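Local structure of mRNA-binding protein PUF3 (3K49) at residues A[260-265]-A[310-315]; A[216-221]-A[256-261]. The protein binds the 3'-UTRs of mRNAs, mainly those for mitochondrial proteins, and through this Pumilio homology domain recognises COX17 mRNA, whose deadenylation and decay it promotes. All coordinates share one frame; numbering follows the deposited sequence.

Contact 1: A[260-265]-A[310-315]; sequences KHKFAS and DQFANY. With nucleotides of chain B.
Lys-260 and Ala-313 bring the two backbones nearest, with CA atoms 5.0 Å apart, where the turn before helix 264-274 meets the start of helix 313-323. Phe-312 contributes the largest share of the buried surface. CA of Lys-262 sits over one face of its ring, 3.5 Å from the Phe-312 centroid and 6° off the normal, a CH-pi contact. CG of Gln-311 covers the opposite face, toward the rim. At the ring edge, CD2 of Phe-312 comes within 3.2 Å of the carbonyl O of Lys-260. With CG anti to its backbone N (chi1 176°), Lys-262 runs on past the ring, and its NZ donates to O2' of G4 of chain B (3.0 Å). OD2 of Asp-310 lies against CA, CB and CG of Lys-260, 3.3 Å from CG of Lys-260. The same OD2 caps the helix start, accepting from N of Ala-313 at 2.9 Å and weakly from N of Phe-312.

Both segments read RNA, as in other Pumilio repeats. OG of Ser-265 accepts from N2 of G4 of chain B (2.9 Å). Asn-314 forms two bonds with U3 of chain B, through OD1 to N3 and ND2 to O2. The base of G4 of chain B covers one face of Tyr-315. The contact joins Pumilio repeats 7 and 8. Around it, Ala-313 touches Ser-259 of helix 255-259, and Ala-264 packs on Ile-217 of helix 213-218.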
loop_
_atom_site.group_PDB
_atom_site.type_symbol
_atom_site.label_atom_id
_atom_site.label_comp_id
_atom_site.label_asym_id
_atom_site.label_seq_id
_atom_site.Cartn_x
_atom_site.Cartn_y
_atom_site.Cartn_z
ATOM N N LYS A 260 -23.572 4.589 -1.850
ATOM C CA LYS A 260 -23.678 6.038 -1.973
ATOM C C LYS A 260 -22.634 6.736 -1.109
ATOM O O LYS A 260 -22.610 7.969 -0.998
ATOM C CB LYS A 260 -25.085 6.495 -1.583
ATOM C CG LYS A 260 -26.181 5.983 -2.515
ATOM C CD LYS A 260 -27.574 6.305 -1.986
ATOM C CE LYS A 260 -27.805 7.802 -1.923
ATOM N NZ LYS A 260 -29.152 8.140 -1.396
ATOM N N HIS A 261 -21.776 5.923 -0.504
ATOM C CA HIS A 261 -20.738 6.387 0.405
ATOM C C HIS A 261 -19.415 6.459 -0.353
ATOM O O HIS A 261 -19.028 5.506 -1.034
ATOM C CB HIS A 261 -20.629 5.406 1.571
ATOM C CG HIS A 261 -19.828 5.921 2.723
ATOM N ND1 HIS A 261 -18.525 6.316 2.600
ATOM C CD2 HIS A 261 -20.160 6.073 4.034
ATOM C CE1 HIS A 261 -18.074 6.710 3.789
ATOM N NE2 HIS A 261 -19.042 6.568 4.661
ATOM N N LYS A 262 -18.733 7.593 -0.245
ATOM C CA LYS A 262 -17.464 7.810 -0.939
ATOM C C LYS A 262 -16.473 6.656 -0.735
ATOM O O LYS A 262 -15.886 6.134 -1.696
ATOM C CB LYS A 262 -16.838 9.141 -0.488
ATOM C CG LYS A 262 -15.469 9.400 -1.078
ATOM C CD LYS A 262 -14.889 10.699 -0.557
ATOM C CE LYS A 262 -13.407 10.820 -0.891
ATOM N NZ LYS A 262 -13.136 10.478 -2.321
ATOM N N PHE A 263 -16.307 6.260 0.522
ATOM C CA PHE A 263 -15.352 5.226 0.892
ATOM C C PHE A 263 -15.937 3.820 0.786
ATOM O O PHE A 263 -15.297 2.902 0.267
ATOM C CB PHE A 263 -14.833 5.477 2.314
ATOM C CG PHE A 263 -14.107 6.789 2.472
ATOM C CD1 PHE A 263 -14.528 7.724 3.411
ATOM C CD2 PHE A 263 -13.005 7.092 1.677
ATOM C CE1 PHE A 263 -13.869 8.935 3.567
ATOM C CE2 PHE A 263 -12.335 8.310 1.819
ATOM C CZ PHE A 263 -12.773 9.232 2.763
ATOM N N ALA A 264 -17.159 3.651 1.274
ATOM C CA ALA A 264 -17.765 2.328 1.343
ATOM C C ALA A 264 -18.157 1.785 -0.041
ATOM O O ALA A 264 -18.276 0.571 -0.229
ATOM C CB ALA A 264 -18.961 2.333 2.315
ATOM N N SER A 265 -18.333 2.678 -1.014
ATOM C CA SER A 265 -18.691 2.247 -2.369
ATOM C C SER A 265 -17.612 1.356 -2.962
ATOM O O SER A 265 -17.908 0.455 -3.735
ATOM C CB SER A 265 -18.946 3.449 -3.285
ATOM O OG SER A 265 -17.796 4.269 -3.419
ATOM N N ASP A 310 -26.689 8.298 -8.249
ATOM C CA ASP A 310 -25.722 8.729 -7.243
ATOM C C ASP A 310 -24.290 8.736 -7.775
ATOM O O ASP A 310 -23.898 7.868 -8.561
ATOM C CB ASP A 310 -25.811 7.860 -5.989
ATOM C CG ASP A 310 -24.730 8.188 -4.981
ATOM O OD1 ASP A 310 -24.628 9.365 -4.575
ATOM O OD2 ASP A 310 -23.974 7.267 -4.597
ATOM N N GLN A 311 -23.516 9.723 -7.330
ATOM C CA GLN A 311 -22.141 9.925 -7.797
ATOM C C GLN A 311 -21.241 8.700 -7.582
ATOM O O GLN A 311 -20.395 8.385 -8.424
ATOM C CB GLN A 311 -21.536 11.154 -7.117
ATOM C CG GLN A 311 -21.734 11.144 -5.617
ATOM C CD GLN A 311 -21.424 12.468 -4.967
ATOM O OE1 GLN A 311 -20.672 13.276 -5.507
ATOM N NE2 GLN A 311 -21.996 12.694 -3.788
ATOM N N PHE A 312 -21.426 8.010 -6.460
ATOM C CA PHE A 312 -20.621 6.831 -6.154
ATOM C C PHE A 312 -21.295 5.528 -6.583
ATOM O O PHE A 312 -20.644 4.623 -7.105
ATOM C CB PHE A 312 -20.306 6.791 -4.663
ATOM C CG PHE A 312 -19.748 8.075 -4.136
ATOM C CD1 PHE A 312 -18.542 8.564 -4.613
ATOM C CD2 PHE A 312 -20.420 8.797 -3.170
ATOM C CE1 PHE A 312 -18.014 9.760 -4.136
ATOM C CE2 PHE A 312 -19.901 9.995 -2.687
ATOM C CZ PHE A 312 -18.693 10.476 -3.173
ATOM N N ALA A 313 -22.606 5.445 -6.370
ATOM C CA ALA A 313 -23.350 4.215 -6.626
ATOM C C ALA A 313 -23.350 3.798 -8.096
ATOM O O ALA A 313 -23.408 2.605 -8.402
ATOM C CB ALA A 313 -24.766 4.330 -6.102
ATOM N N ASN A 314 -23.273 4.765 -9.006
ATOM C CA ASN A 314 -23.234 4.433 -10.433
ATOM C C ASN A 314 -22.083 3.487 -10.819
ATOM O O ASN A 314 -22.232 2.681 -11.735
ATOM C CB ASN A 314 -23.224 5.695 -11.302
ATOM C CG ASN A 314 -21.855 6.341 -11.378
ATOM O OD1 ASN A 314 -20.930 5.785 -11.964
ATOM N ND2 ASN A 314 -21.720 7.523 -10.787
ATOM N N TYR A 315 -20.954 3.578 -10.112
ATOM C CA TYR A 315 -19.809 2.693 -10.355
ATOM C C TYR A 315 -20.122 1.269 -9.917
ATOM O O TYR A 315 -19.749 0.300 -10.586
ATOM C CB TYR A 315 -18.555 3.177 -9.614
ATOM C CG TYR A 315 -18.029 4.520 -10.067
ATOM C CD1 TYR A 315 -18.154 5.644 -9.259
ATOM C CD2 TYR A 315 -17.395 4.663 -11.297
ATOM C CE1 TYR A 315 -17.678 6.870 -9.662
ATOM C CE2 TYR A 315 -16.908 5.888 -11.707
ATOM C CZ TYR A 315 -17.055 6.988 -10.885
ATOM O OH TYR A 315 -16.577 8.214 -11.286
ATOM P P G B 4 -13.510 11.905 -10.817
ATOM O OP1 G B 4 -12.539 12.911 -10.319
ATOM O OP2 G B 4 -13.114 10.953 -11.890
ATOM O "O5'" G B 4 -14.018 11.059 -9.567
ATOM C "C5'" G B 4 -14.763 11.678 -8.528
ATOM C "C4'" G B 4 -14.833 10.760 -7.333
ATOM O "O4'" G B 4 -15.547 9.556 -7.704
ATOM C "C3'" G B 4 -13.481 10.234 -6.885
ATOM O "O3'" G B 4 -12.804 11.189 -6.080
ATOM C "C2'" G B 4 -13.855 8.955 -6.138
ATOM O "O2'" G B 4 -14.260 9.159 -4.799
ATOM C "C1'" G B 4 -15.035 8.459 -6.972
ATOM N N9 G B 4 -14.682 7.402 -7.910
ATOM C C8 G B 4 -13.975 7.500 -9.086
ATOM N N7 G B 4 -13.828 6.350 -9.690
ATOM C C5 G B 4 -14.482 5.445 -8.861
ATOM C C6 G B 4 -14.657 4.052 -8.984
ATOM O O6 G B 4 -14.273 3.299 -9.890
ATOM N N1 G B 4 -15.368 3.534 -7.908
ATOM C C2 G B 4 -15.858 4.269 -6.861
ATOM N N2 G B 4 -16.532 3.610 -5.915
ATOM N N3 G B 4 -15.704 5.565 -6.741
ATOM C C4 G B 4 -15.010 6.080 -7.769
ATOM P P U B 3 -14.656 11.897 -16.441
ATOM O OP1 U B 3 -13.382 12.650 -16.375
ATOM O OP2 U B 3 -14.653 10.491 -16.913
ATOM O "O5'" U B 3 -15.350 11.958 -14.999
ATOM C "C5'" U B 3 -15.691 13.203 -14.391
ATOM C "C4'" U B 3 -16.439 12.970 -13.091
ATOM O "O4'" U B 3 -17.746 12.394 -13.362
ATOM C "C3'" U B 3 -15.784 11.996 -12.121
ATOM O "O3'" U B 3 -14.827 12.678 -11.316
ATOM C "C2'" U B 3 -16.976 11.510 -11.299
ATOM O "O2'" U B 3 -17.337 12.415 -10.270
ATOM C "C1'" U B 3 -18.066 11.435 -12.362
ATOM N N1 U B 3 -18.203 10.115 -13.016
ATOM C C2 U B 3 -19.085 9.204 -12.472
ATOM O O2 U B 3 -19.739 9.426 -11.471
ATOM N N3 U B 3 -19.175 8.013 -13.142
ATOM C C4 U B 3 -18.488 7.642 -14.279
ATOM O O4 U B 3 -18.706 6.547 -14.794
ATOM C C5 U B 3 -17.584 8.637 -14.776
ATOM C C6 U B 3 -17.475 9.809 -14.145
ATOM P P U B 5 -11.238 11.005 -5.789
ATOM O OP1 U B 5 -10.757 12.241 -5.131
ATOM O OP2 U B 5 -10.583 10.506 -7.026
ATOM O "O5'" U B 5 -11.221 9.813 -4.730
ATOM C "C5'" U B 5 -10.035 9.078 -4.490
ATOM C "C4'" U B 5 -9.936 8.780 -3.013
ATOM O "O4'" U B 5 -10.896 7.760 -2.664
ATOM C "C3'" U B 5 -8.623 8.208 -2.524
ATOM O "O3'" U B 5 -7.680 9.268 -2.357
ATOM C "C2'" U B 5 -9.055 7.628 -1.185
ATOM O "O2'" U B 5 -9.178 8.641 -0.213
ATOM C "C1'" U B 5 -10.447 7.074 -1.517
ATOM N N1 U B 5 -10.488 5.623 -1.798
ATOM C C2 U B 5 -10.726 4.772 -0.748
ATOM O O2 U B 5 -10.899 5.164 0.391
ATOM N N3 U B 5 -10.749 3.436 -1.072
ATOM C C4 U B 5 -10.549 2.884 -2.310
ATOM O O4 U B 5 -10.550 1.664 -2.433
ATOM C C5 U B 5 -10.308 3.833 -3.354
ATOM C C6 U B 5 -10.290 5.138 -3.070
#

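Contact 2: A[216-221]-A[256-261]; sequences LIQDQY and VEYSKH
Gln-218, on helix 213-218, touches His-261 in the turn that follows helix 255-259. NE2 of His-261 lies 3.4 Å from CB of Gln-218. CE1 of His-261 is 3.3 Å from the Gln-218 backbone O, which approaches the ring obliquely. The two side chains cross at about a right angle, with the amide and imidazole planes 89° apart. OE1 of Gln-218 also passes near CD2 of the ring.

The other branch of this amide meets Tyr-258. NE2 of Gln-218 is 3.5 Å from CE2 of Tyr-258 and approaches the ring obliquely. Ile-217 takes a face of the same ring. Its CG2 stands 4.2 Å from the Tyr-258 centroid, 12° off the normal, as a CH-pi contact. CD1 of Ile-217 adds an apolar touch 4.1 Å from CE1 of Tyr-258. No hydrogen bond crosses between the segments.

The contact joins Pumilio repeat 6 to repeat 7 in the curved stack of helical repeats that forms a PUF domain. Corresponding turns of neighbouring repeats lie side by side here.

Further bonds hold the touching groups in place. NE2 of Gln-218 donates to the backbone O of Pro-214, one turn earlier in the same helix. His-261 has CG anti to its backbone N (chi1 -167°), which carries the ring toward Gln-218. Its ND1 accepts in the ring plane from N of Phe-263, a capping bond that fixes the ring's rotation. Farther out, Ala-264 and Val-268 of helix 264-274 pack on Tyr-258, and Val-251 of helix 238-252 and Ile-226 of helix 222-230 touch Ile-217.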
loop_
_atom_site.group_PDB
_atom_site.type_symbol
_atom_site.label_atom_id
_atom_site.label_comp_id
_atom_site.label_asym_id
_atom_site.label_seq_id
_atom_site.Cartn_x
_atom_site.Cartn_y
_atom_site.Cartn_z
ATOM N N LEU A 216 -15.127 0.193 10.010
ATOM C CA LEU A 216 -14.013 -0.008 9.072
ATOM C C LEU A 216 -14.431 0.219 7.629
ATOM O O LEU A 216 -13.724 0.866 6.870
ATOM C CB LEU A 216 -13.400 -1.395 9.237
ATOM C CG LEU A 216 -12.762 -1.612 10.612
ATOM C CD1 LEU A 216 -12.766 -3.083 11.001
ATOM C CD2 LEU A 216 -11.358 -1.042 10.658
ATOM N N ILE A 217 -15.593 -0.294 7.247
ATOM C CA ILE A 217 -16.022 -0.177 5.859
ATOM C C ILE A 217 -16.139 1.280 5.406
ATOM O O ILE A 217 -15.921 1.605 4.240
ATOM C CB ILE A 217 -17.329 -0.937 5.622
ATOM C CG1 ILE A 217 -17.082 -2.443 5.716
ATOM C CG2 ILE A 217 -17.958 -0.559 4.280
ATOM C CD1 ILE A 217 -18.339 -3.276 5.389
ATOM N N GLN A 218 -16.466 2.165 6.337
ATOM C CA GLN A 218 -16.787 3.534 5.971
ATOM C C GLN A 218 -15.672 4.509 6.299
ATOM O O GLN A 218 -15.764 5.693 5.982
ATOM C CB GLN A 218 -18.071 3.977 6.671
ATOM C CG GLN A 218 -19.220 3.040 6.447
ATOM C CD GLN A 218 -20.404 3.373 7.310
ATOM O OE1 GLN A 218 -20.933 4.481 7.251
ATOM N NE2 GLN A 218 -20.840 2.407 8.116
ATOM N N ASP A 219 -14.631 4.014 6.956
ATOM C CA ASP A 219 -13.450 4.825 7.251
ATOM C C ASP A 219 -12.548 5.039 6.030
ATOM O O ASP A 219 -12.437 4.169 5.152
ATOM C CB ASP A 219 -12.643 4.178 8.366
ATOM C CG ASP A 219 -11.654 5.128 8.977
ATOM O OD1 ASP A 219 -10.460 4.767 9.055
ATOM O OD2 ASP A 219 -12.079 6.243 9.361
ATOM N N GLN A 220 -11.886 6.192 5.989
ATOM C CA GLN A 220 -11.005 6.525 4.865
ATOM C C GLN A 220 -9.739 5.667 4.753
ATOM O O GLN A 220 -9.089 5.661 3.702
ATOM C CB GLN A 220 -10.607 7.991 4.896
ATOM C CG GLN A 220 -9.872 8.382 6.153
ATOM C CD GLN A 220 -9.403 9.818 6.121
ATOM O OE1 GLN A 220 -8.855 10.284 5.111
ATOM N NE2 GLN A 220 -9.613 10.535 7.227
ATOM N N TYR A 221 -9.387 4.960 5.824
ATOM C CA TYR A 221 -8.240 4.061 5.780
ATOM C C TYR A 221 -8.643 2.619 6.022
ATOM O O TYR A 221 -8.210 1.726 5.296
ATOM C CB TYR A 221 -7.144 4.474 6.774
ATOM C CG TYR A 221 -6.657 5.889 6.583
ATOM C CD1 TYR A 221 -6.757 6.835 7.617
ATOM C CD2 TYR A 221 -6.114 6.293 5.369
ATOM C CE1 TYR A 221 -6.320 8.136 7.443
ATOM C CE2 TYR A 221 -5.665 7.590 5.186
ATOM C CZ TYR A 221 -5.773 8.505 6.226
ATOM O OH TYR A 221 -5.337 9.791 6.044
ATOM N N VAL A 256 -27.341 -0.323 -0.427
ATOM C CA VAL A 256 -27.609 0.968 -1.033
ATOM C C VAL A 256 -26.858 2.122 -0.368
ATOM O O VAL A 256 -26.288 2.956 -1.066
ATOM C CB VAL A 256 -29.120 1.255 -1.113
ATOM C CG1 VAL A 256 -29.378 2.704 -1.533
ATOM C CG2 VAL A 256 -29.760 0.283 -2.084
ATOM N N GLU A 257 -26.855 2.173 0.965
ATOM C CA GLU A 257 -26.226 3.292 1.673
ATOM C C GLU A 257 -24.714 3.301 1.467
ATOM O O GLU A 257 -24.112 4.356 1.259
ATOM C CB GLU A 257 -26.532 3.266 3.174
ATOM C CG GLU A 257 -26.139 4.575 3.875
ATOM C CD GLU A 257 -25.469 4.368 5.235
ATOM O OE1 GLU A 257 -26.034 3.626 6.069
ATOM O OE2 GLU A 257 -24.380 4.956 5.471
ATOM N N TYR A 258 -24.094 2.128 1.536
ATOM C CA TYR A 258 -22.667 2.019 1.255
ATOM C C TYR A 258 -22.336 2.451 -0.172
ATOM O O TYR A 258 -21.383 3.199 -0.395
ATOM C CB TYR A 258 -22.171 0.597 1.500
ATOM C CG TYR A 258 -22.156 0.205 2.959
ATOM C CD1 TYR A 258 -21.997 -1.112 3.327
ATOM C CD2 TYR A 258 -22.290 1.153 3.967
ATOM C CE1 TYR A 258 -21.972 -1.490 4.652
ATOM C CE2 TYR A 258 -22.256 0.785 5.306
ATOM C CZ TYR A 258 -22.106 -0.548 5.635
ATOM O OH TYR A 258 -22.074 -0.975 6.946
ATOM N N SER A 259 -23.133 1.992 -1.131
ATOM C CA SER A 259 -22.921 2.353 -2.527
ATOM C C SER A 259 -22.910 3.860 -2.739
ATOM O O SER A 259 -22.313 4.356 -3.689
ATOM C CB SER A 259 -23.980 1.708 -3.422
ATOM O OG SER A 259 -23.899 0.294 -3.370
ATOM N N LYS A 260 -23.572 4.589 -1.850
ATOM C CA LYS A 260 -23.678 6.038 -1.973
ATOM C C LYS A 260 -22.634 6.736 -1.109
ATOM O O LYS A 260 -22.610 7.969 -0.998
ATOM C CB LYS A 260 -25.085 6.495 -1.583
ATOM C CG LYS A 260 -26.181 5.983 -2.515
ATOM C CD LYS A 260 -27.574 6.305 -1.986
ATOM C CE LYS A 260 -27.805 7.802 -1.923
ATOM N NZ LYS A 260 -29.152 8.140 -1.396
ATOM N N HIS A 261 -21.776 5.923 -0.504
ATOM C CA HIS A 261 -20.738 6.387 0.405
ATOM C C HIS A 261 -19.415 6.459 -0.353
ATOM O O HIS A 261 -19.028 5.506 -1.034
ATOM C CB HIS A 261 -20.629 5.406 1.571
ATOM C CG HIS A 261 -19.828 5.921 2.723
ATOM N ND1 HIS A 261 -18.525 6.316 2.600
ATOM C CD2 HIS A 261 -20.160 6.073 4.034
ATOM C CE1 HIS A 261 -18.074 6.710 3.789
ATOM N NE2 HIS A 261 -19.042 6.568 4.661
#

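Contacts 1 and 2 are successive repeat-to-repeat junctions, from Pumilio repeat 6 to 7 and from 7 to 8. Their centres are 8 Å apart. They share Lys-260 and His-261, which face different neighbours: Lys-260 serves contact 1 and His-261 mainly contact 2. The junctions also touch directly. The backbone O of Ser-259 lies 3.3 Å from CB of Phe-312, and CZ of Phe-263 is 3.3 Å from CB of Gln-220. Contact 1 holds residues that bond to U3 and G4, and weakly to U5, of chain B. The nearest atom of contact 2 is about 3 Å from the RNA; Tyr-221 packs on a sugar.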